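Epoxyqueuosine reductase (Streptococcus thermophilus, PDB 5D6S) belongs to the QueG family of reductases and binds cobalamin together with two iron/sulfur clusters. Local coordinates at residues D52-L57 with D163-K168; K153-T158 with E194-L199. One frame throughout, in Å; residues are numbered along the deposited sequence.

Interaction 1 (D52-L57 with D163-K168)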
ATOM      1  N   ASP A  52     -13.061  14.907  19.668  1.00 69.60           N
ATOM      2  CA  ASP A  52     -12.201  16.051  19.941  1.00 78.93           C
ATOM      3  C   ASP A  52     -11.222  16.165  18.804  1.00 70.36           C
ATOM      4  O   ASP A  52     -10.754  15.148  18.268  1.00 67.77           O
ATOM      5  CB  ASP A  52     -11.418  15.897  21.251  1.00 90.14           C
ATOM      6  CG  ASP A  52     -12.269  16.156  22.480  1.00 96.83           C
ATOM      7  OD1 ASP A  52     -13.431  16.586  22.339  1.00104.00           O
ATOM      8  OD2 ASP A  52     -11.762  15.938  23.593  1.00102.19           O
ATOM      9  N   ASP A  53     -10.910  17.395  18.441  1.00 62.06           N
ATOM     10  CA  ASP A  53     -10.025  17.592  17.334  1.00 75.30           C
ATOM     11  C   ASP A  53      -8.603  17.032  17.601  1.00 77.41           C
ATOM     12  O   ASP A  53      -8.326  16.476  18.662  1.00 80.56           O
ATOM     13  CB  ASP A  53     -10.061  19.049  16.856  1.00 83.68           C
ATOM     14  CG  ASP A  53      -9.837  20.045  17.950  1.00 91.00           C
ATOM     15  OD1 ASP A  53      -8.757  19.981  18.588  1.00106.82           O
ATOM     16  OD2 ASP A  53     -10.707  20.936  18.119  1.00 86.70           O
ATOM     17  N   PHE A  54      -7.730  17.126  16.609  1.00 76.30           N
ATOM     18  CA  PHE A  54      -6.424  16.500  16.673  1.00 71.21           C
ATOM     19  C   PHE A  54      -5.328  17.528  16.431  1.00 69.38           C
ATOM     20  O   PHE A  54      -4.304  17.197  15.838  1.00 75.10           O
ATOM     21  CB  PHE A  54      -6.285  15.418  15.587  1.00 68.15           C
ATOM     22  CG  PHE A  54      -7.154  14.199  15.776  1.00 59.53           C
ATOM     23  CD1 PHE A  54      -8.491  14.226  15.421  1.00 56.89           C
ATOM     24  CD2 PHE A  54      -6.606  13.009  16.237  1.00 56.07           C
ATOM     25  CE1 PHE A  54      -9.292  13.117  15.581  1.00 52.17           C
ATOM     26  CE2 PHE A  54      -7.400  11.886  16.400  1.00 56.00           C
ATOM     27  CZ  PHE A  54      -8.742  11.936  16.073  1.00 53.87           C
ATOM     28  N   ASP A  55      -5.481  18.745  16.937  1.00 75.81           N
ATOM     29  CA  ASP A  55      -4.506  19.793  16.585  1.00 82.20           C
ATOM     30  C   ASP A  55      -3.057  19.501  16.997  1.00 76.41           C
ATOM     31  O   ASP A  55      -2.142  20.203  16.538  1.00 70.70           O
ATOM     32  CB  ASP A  55      -4.922  21.223  17.014  1.00 93.13           C
ATOM     33  CG  ASP A  55      -5.806  21.251  18.242  1.00101.81           C
ATOM     34  OD1 ASP A  55      -5.572  20.455  19.178  1.00 96.20           O
ATOM     35  OD2 ASP A  55      -6.735  22.088  18.250  1.00108.92           O
ATOM     36  N   TYR A  56      -2.814  18.473  17.817  1.00 75.60           N
ATOM     37  CA  TYR A  56      -1.416  18.047  18.041  1.00 81.07           C
ATOM     38  C   TYR A  56      -0.713  17.639  16.719  1.00 85.37           C
ATOM     39  O   TYR A  56       0.498  17.802  16.588  1.00 80.99           O
ATOM     40  CB  TYR A  56      -1.303  16.962  19.117  1.00 74.46           C
ATOM     41  CG  TYR A  56      -1.641  15.538  18.734  1.00 78.60           C
ATOM     42  CD1 TYR A  56      -2.946  15.074  18.777  1.00 74.34           C
ATOM     43  CD2 TYR A  56      -0.632  14.629  18.393  1.00 83.65           C
ATOM     44  CE1 TYR A  56      -3.246  13.756  18.462  1.00 73.72           C
ATOM     45  CE2 TYR A  56      -0.921  13.300  18.070  1.00 79.55           C
ATOM     46  CZ  TYR A  56      -2.232  12.864  18.107  1.00 77.93           C
ATOM     47  OH  TYR A  56      -2.534  11.545  17.776  1.00 74.70           O
ATOM     48  N   LEU A  57      -1.508  17.186  15.739  1.00 80.71           N
ATOM     49  CA  LEU A  57      -1.033  16.841  14.391  1.00 77.93           C
ATOM     50  C   LEU A  57      -0.727  18.039  13.461  1.00 73.42           C
ATOM     51  O   LEU A  57       0.260  18.001  12.719  1.00 76.37           O
ATOM     52  CB  LEU A  57      -2.038  15.914  13.712  1.00 75.04           C
ATOM     53  CG  LEU A  57      -2.303  14.601  14.443  1.00 71.01           C
ATOM     54  CD1 LEU A  57      -3.398  13.822  13.757  1.00 67.89           C
ATOM     55  CD2 LEU A  57      -1.047  13.749  14.532  1.00 72.85           C
ATOM     56  N   ASP A 163      -6.385   8.092   9.670  1.00 60.50           N
ATOM     57  CA  ASP A 163      -6.916   6.811  10.154  1.00 61.64           C
ATOM     58  C   ASP A 163      -6.055   6.205  11.262  1.00 65.33           C
ATOM     59  O   ASP A 163      -6.502   5.397  12.070  1.00 59.58           O
ATOM     60  CB  ASP A 163      -6.968   5.799   9.007  1.00 64.79           C
ATOM     61  CG  ASP A 163      -8.014   6.132   7.969  1.00 72.72           C
ATOM     62  OD1 ASP A 163      -8.692   7.184   8.109  1.00 77.87           O
ATOM     63  OD2 ASP A 163      -8.153   5.330   7.008  1.00 72.29           O
ATOM     64  N   THR A 164      -4.794   6.585  11.247  1.00 67.58           N
ATOM     65  CA  THR A 164      -3.806   5.937  12.042  1.00 66.22           C
ATOM     66  C   THR A 164      -3.861   6.505  13.471  1.00 67.58           C
ATOM     67  O   THR A 164      -3.727   5.770  14.443  1.00 61.42           O
ATOM     68  CB  THR A 164      -2.451   6.108  11.328  1.00 63.10           C
ATOM     69  OG1 THR A 164      -1.680   4.910  11.458  1.00 76.51           O
ATOM     70  CG2 THR A 164      -1.676   7.310  11.822  1.00 58.12           C
ATOM     71  N   ALA A 165      -4.078   7.815  13.559  1.00 71.05           N
ATOM     72  CA  ALA A 165      -4.094   8.558  14.820  1.00 74.73           C
ATOM     73  C   ALA A 165      -5.428   8.411  15.534  1.00 72.30           C
ATOM     74  O   ALA A 165      -5.522   8.496  16.764  1.00 75.20           O
ATOM     75  CB  ALA A 165      -3.803  10.037  14.569  1.00 73.97           C
ATOM     76  N   VAL A 166      -6.460   8.189  14.749  1.00 67.70           N
ATOM     77  CA  VAL A 166      -7.759   7.861  15.299  1.00 70.21           C
ATOM     78  C   VAL A 166      -7.701   6.539  16.053  1.00 72.17           C
ATOM     79  O   VAL A 166      -8.134   6.458  17.194  1.00 74.39           O
ATOM     80  CB  VAL A 166      -8.827   7.781  14.191  1.00 66.31           C
ATOM     81  CG1 VAL A 166     -10.079   7.092  14.693  1.00 63.89           C
ATOM     82  CG2 VAL A 166      -9.142   9.180  13.683  1.00 67.12           C
ATOM     83  N   ALA A 167      -7.165   5.509  15.406  1.00 71.58           N
ATOM     84  CA  ALA A 167      -7.052   4.187  16.014  1.00 65.95           C
ATOM     85  C   ALA A 167      -6.165   4.172  17.269  1.00 67.79           C
ATOM     86  O   ALA A 167      -6.340   3.309  18.136  1.00 75.21           O
ATOM     87  CB  ALA A 167      -6.533   3.195  14.998  1.00 63.80           C
ATOM     88  N   LYS A 168      -5.215   5.096  17.358  1.00 60.73           N
ATOM     89  CA  LYS A 168      -4.421   5.232  18.573  1.00 70.75           C
ATOM     90  C   LYS A 168      -5.241   5.797  19.746  1.00 73.06           C
ATOM     91  O   LYS A 168      -5.340   5.147  20.791  1.00 67.22           O
ATOM     92  CB  LYS A 168      -3.185   6.100  18.359  1.00 72.75           C
ATOM     93  CG  LYS A 168      -2.377   6.244  19.636  1.00 80.63           C
ATOM     94  CD  LYS A 168      -1.097   7.024  19.458  1.00 84.93           C
ATOM     95  CE  LYS A 168      -0.828   7.842  20.707  1.00 89.62           C
ATOM     96  NZ  LYS A 168       0.304   8.766  20.521  1.00 95.06           N
TER
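In the wall of the cobalamin pocket, Phe-54, Tyr-56 and Leu-57, around the start of helix 55-67, converge on Ala-165 and Val-166 of helix 163-169. No hydrogen bond joins the two segments; apart from the tyrosine hydroxyl and one carbonyl oxygen, the touching atoms are carbon, and 202 Å² of surface is buried between them. Ala-165 contributes the most area, and its methyl receives two approaches: Leu-57 CD1 lies 3.9 Å from Ala-165 CB, and Tyr-56 OH stands 3.8 Å from the same carbon. The hydroxyl therefore rests against a methyl and meets no polar partner across this contact. Tyr-56 has CG between its backbone N and carbonyl carbon (chi1 79°), and its ring lies over Leu-57, whose CG is 4.0 Å above the plane of the Tyr-56 ring, over its centre. Both side chains end at the same alanine. A loop running into helix 55-67 meets the side of helix 163-169, with the backbones well separated: Phe-54 CA and Ala-165 CA, the nearest such pair, are 8.5 Å apart. Phe-54 bridges much of that gap. Its CE2 comes 3.9 Å from Ala-165 O, which sits at the ring edge near the ring plane, while Phe-54 CZ touches Val-166 CG2 at 3.7 Å. The latter methyl approaches obliquely, and the two side chains cross at about a right angle. CG2 of Val-166, anti to its own carbonyl carbon, is the branch that meets the phenylalanine. Outside the pair, Arg-169 makes a cation-pi interaction with Phe-54 and hydrogen-bonds to the carbonyl oxygens of Asp-52 and Asp-53. Cobalamin lies about 3 Å from the Leu-57 side chain, and its O63 is hydrogen-bonded by the backbone N of Asp-163.

Interaction 2 (K153-T158 with E194-L199); sequences KGMVDT and ELITNL
Lys-153 and Met-155 each exchange a pair of backbone hydrogen bonds with the strand opposite. Lys-153 N reaches Ile-196 O at 3.0 Å, and the return bond from Ile-196 N to Lys-153 O has the same length; both are more bent than those of Met-155 and Glu-194. In that straighter pair, Met-155 N lies 2.9 Å from Glu-194 O, in the plane of that carbonyl, with an N-H...O angle of 164°. Between the two pairs, Gly-154 faces Leu-195 as a non-hydrogen-bonded pair, where Gly-154 CA makes a CA-H...O contact of 3.5 Å with Glu-194 O and Leu-195 CD1 lies 4.0 Å from Gly-154 CA.

Met-155, Glu-194 and Ile-196 share one face of the sheet. The extended Met-155 chain carries CE to 4.0 Å from Ile-196 CD1. Glu-194 is bent at its second torsion (chi2 95°), and its OE2 lies 3.5 Å from Met-155 CB. Farther out, helix 128-144 touches the end of segment 153-158: Val-156 packs on Leu-132, and Asp-157 OD2 is hydrogen-bonded to His-129. Asp-157 O accepts a hydrogen bond from cobalamin N62. The axes of 153-155 and 194-197 come within 4.7 Å at 159°, the geometry of neighbouring strands in an antiparallel sheet, here the edge strand 152-155 of the four-stranded sheet against 190-197.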
ATOM      1  N   LYS A 153     -20.970   8.867   9.789  1.00 79.47           N
ATOM      2  CA  LYS A 153     -20.143   9.215   8.651  1.00 72.37           C
ATOM      3  C   LYS A 153     -18.961   8.247   8.640  1.00 65.60           C
ATOM      4  O   LYS A 153     -18.087   8.319   9.494  1.00 62.62           O
ATOM      5  CB  LYS A 153     -19.704  10.674   8.791  1.00 72.16           C
ATOM      6  CG  LYS A 153     -18.626  11.138   7.843  1.00 78.02           C
ATOM      7  CD  LYS A 153     -19.006  10.916   6.397  1.00 81.11           C
ATOM      8  CE  LYS A 153     -18.073  11.712   5.503  1.00 87.78           C
ATOM      9  NZ  LYS A 153     -18.037  11.108   4.151  1.00 91.77           N
ATOM     10  N   GLY A 154     -18.962   7.329   7.681  1.00 67.58           N
ATOM     11  CA  GLY A 154     -17.940   6.282   7.598  1.00 65.62           C
ATOM     12  C   GLY A 154     -16.730   6.675   6.766  1.00 55.71           C
ATOM     13  O   GLY A 154     -16.861   7.315   5.737  1.00 61.03           O
ATOM     14  N   MET A 155     -15.552   6.249   7.202  1.00 55.83           N
ATOM     15  CA  MET A 155     -14.309   6.480   6.471  1.00 60.62           C
ATOM     16  C   MET A 155     -13.433   5.227   6.437  1.00 62.19           C
ATOM     17  O   MET A 155     -13.341   4.510   7.420  1.00 72.14           O
ATOM     18  CB  MET A 155     -13.523   7.623   7.120  1.00 57.46           C
ATOM     19  CG  MET A 155     -14.190   8.960   6.958  1.00 59.91           C
ATOM     20  SD  MET A 155     -13.205  10.217   7.764  1.00 76.70           S
ATOM     21  CE  MET A 155     -14.032  11.697   7.180  1.00 76.78           C
ATOM     22  N   VAL A 156     -12.776   4.983   5.314  1.00 61.28           N
ATOM     23  CA  VAL A 156     -11.716   3.973   5.276  1.00 63.93           C
ATOM     24  C   VAL A 156     -10.698   4.326   4.179  1.00 61.23           C
ATOM     25  O   VAL A 156     -11.005   4.248   3.001  1.00 63.12           O
ATOM     26  CB  VAL A 156     -12.302   2.542   5.168  1.00 59.18           C
ATOM     27  CG1 VAL A 156     -13.470   2.514   4.213  1.00 64.42           C
ATOM     28  CG2 VAL A 156     -11.246   1.530   4.781  1.00 56.56           C
ATOM     29  N   ASP A 157      -9.526   4.790   4.616  1.00 61.98           N
ATOM     30  CA  ASP A 157      -8.411   5.211   3.768  1.00 59.64           C
ATOM     31  C   ASP A 157      -8.685   6.512   3.011  1.00 51.65           C
ATOM     32  O   ASP A 157      -7.876   7.436   3.043  1.00 53.37           O
ATOM     33  CB  ASP A 157      -7.980   4.074   2.833  1.00 63.95           C
ATOM     34  CG  ASP A 157      -6.777   4.437   1.962  1.00 70.34           C
ATOM     35  OD1 ASP A 157      -5.688   4.734   2.488  1.00 65.75           O
ATOM     36  OD2 ASP A 157      -6.893   4.319   0.730  1.00 79.24           O
ATOM     37  N   THR A 158      -9.824   6.585   2.337  1.00 45.59           N
ATOM     38  CA  THR A 158     -10.093   7.650   1.370  1.00 44.34           C
ATOM     39  C   THR A 158     -10.764   8.835   1.992  1.00 47.38           C
ATOM     40  O   THR A 158     -11.030   9.828   1.331  1.00 45.79           O
ATOM     41  CB  THR A 158     -11.055   7.140   0.290  1.00 48.63           C
ATOM     42  OG1 THR A 158     -12.257   6.661   0.898  1.00 48.73           O
ATOM     43  CG2 THR A 158     -10.447   6.005  -0.507  1.00 45.46           C
ATOM     44  N   GLU A 194     -13.033   4.048  10.381  1.00 76.06           N
ATOM     45  CA  GLU A 194     -13.661   4.914  11.385  1.00 79.44           C
ATOM     46  C   GLU A 194     -15.126   5.119  11.079  1.00 81.95           C
ATOM     47  O   GLU A 194     -15.514   5.268   9.927  1.00 67.67           O
ATOM     48  CB  GLU A 194     -13.074   6.317  11.394  1.00 75.73           C
ATOM     49  CG  GLU A 194     -11.596   6.391  11.641  1.00 71.24           C
ATOM     50  CD  GLU A 194     -10.818   6.454  10.366  1.00 71.74           C
ATOM     51  OE1 GLU A 194     -10.008   5.529  10.156  1.00 68.74           O
ATOM     52  OE2 GLU A 194     -11.038   7.409   9.578  1.00 68.59           O
ATOM     53  N   LEU A 195     -15.925   5.160  12.138  1.00 89.86           N
ATOM     54  CA  LEU A 195     -17.305   5.598  12.053  1.00 88.86           C
ATOM     55  C   LEU A 195     -17.451   6.804  12.972  1.00 96.37           C
ATOM     56  O   LEU A 195     -17.503   6.664  14.201  1.00103.43           O
ATOM     57  CB  LEU A 195     -18.244   4.469  12.472  1.00 84.25           C
ATOM     58  CG  LEU A 195     -19.724   4.708  12.233  1.00 85.59           C
ATOM     59  CD1 LEU A 195     -20.030   4.901  10.759  1.00 84.43           C
ATOM     60  CD2 LEU A 195     -20.512   3.525  12.776  1.00 91.29           C
ATOM     61  N   ILE A 196     -17.454   7.992  12.376  1.00 92.85           N
ATOM     62  CA  ILE A 196     -17.731   9.216  13.122  1.00 86.65           C
ATOM     63  C   ILE A 196     -19.219   9.210  13.435  1.00 82.00           C
ATOM     64  O   ILE A 196     -20.030   8.816  12.599  1.00 77.94           O
ATOM     65  CB  ILE A 196     -17.401  10.488  12.326  1.00 83.79           C
ATOM     66  CG1 ILE A 196     -15.940  10.502  11.891  1.00 82.77           C
ATOM     67  CG2 ILE A 196     -17.653  11.727  13.176  1.00 84.78           C
ATOM     68  CD1 ILE A 196     -15.631  11.577  10.863  1.00 80.89           C
ATOM     69  N   THR A 197     -19.572   9.646  14.641  1.00 85.22           N
ATOM     70  CA  THR A 197     -20.940   9.495  15.140  1.00 91.53           C
ATOM     71  C   THR A 197     -21.352  10.565  16.170  1.00 88.82           C
ATOM     72  O   THR A 197     -20.511  11.225  16.788  1.00 66.02           O
ATOM     73  CB  THR A 197     -21.157   8.057  15.689  1.00 95.65           C
ATOM     74  OG1 THR A 197     -22.385   7.988  16.410  1.00108.25           O
ATOM     75  CG2 THR A 197     -20.061   7.654  16.623  1.00102.34           C
ATOM     76  N   ASN A 198     -22.668  10.704  16.360  1.00 96.33           N
ATOM     77  CA  ASN A 198     -23.247  11.643  17.347  1.00 95.74           C
ATOM     78  C   ASN A 198     -23.609  11.007  18.702  1.00 90.14           C
ATOM     79  O   ASN A 198     -24.350  11.595  19.484  1.00 93.36           O
ATOM     80  CB  ASN A 198     -24.488  12.315  16.770  1.00 88.86           C
ATOM     81  CG  ASN A 198     -25.677  11.374  16.669  1.00 89.70           C
ATOM     82  OD1 ASN A 198     -25.571  10.168  16.912  1.00 92.22           O
ATOM     83  ND2 ASN A 198     -26.812  11.920  16.270  1.00 83.93           N
ATOM     84  N   LEU A 199     -23.073   9.821  18.979  1.00 83.15           N
ATOM     85  CA  LEU A 199     -23.308   9.126  20.242  1.00 81.01           C
ATOM     86  C   LEU A 199     -22.397   9.633  21.360  1.00 85.94           C
ATOM     87  O   LEU A 199     -21.252  10.001  21.128  1.00 83.45           O
ATOM     88  CB  LEU A 199     -23.110   7.617  20.068  1.00 89.16           C
ATOM     89  CG  LEU A 199     -24.278   6.780  19.524  1.00 90.44           C
ATOM     90  CD1 LEU A 199     -25.112   7.533  18.500  1.00 93.59           C
ATOM     91  CD2 LEU A 199     -23.773   5.463  18.944  1.00 93.21           C
TER

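How the interactions relate
Both contacts are largely buried, with Tyr-56 and Gly-154 their exposed members, and share the cobalamin-binding region, their centres 13 Å apart. Interaction 2 joins two strands through backbone hydrogen bonds, whereas interaction 1 sets a loop running into helix 55-67 against helix 163-169 without any hydrogen bond, mainly by apolar side chains. Their segments alternate along the chain. The helix touches strand 190-197 through Val-166 CG1, 3.5 Å from Glu-194 CG, and the loop after strand 152-155 through Asp-163 OD2, which probably accepts a hydrogen bond from Asp-157 N at 2.8 Å. CG2 of Val-166 meets Phe-54, while CG1 meets Glu-194. Asp-163 OD1 and Glu-194 OE2 lie close, a meeting of like charges.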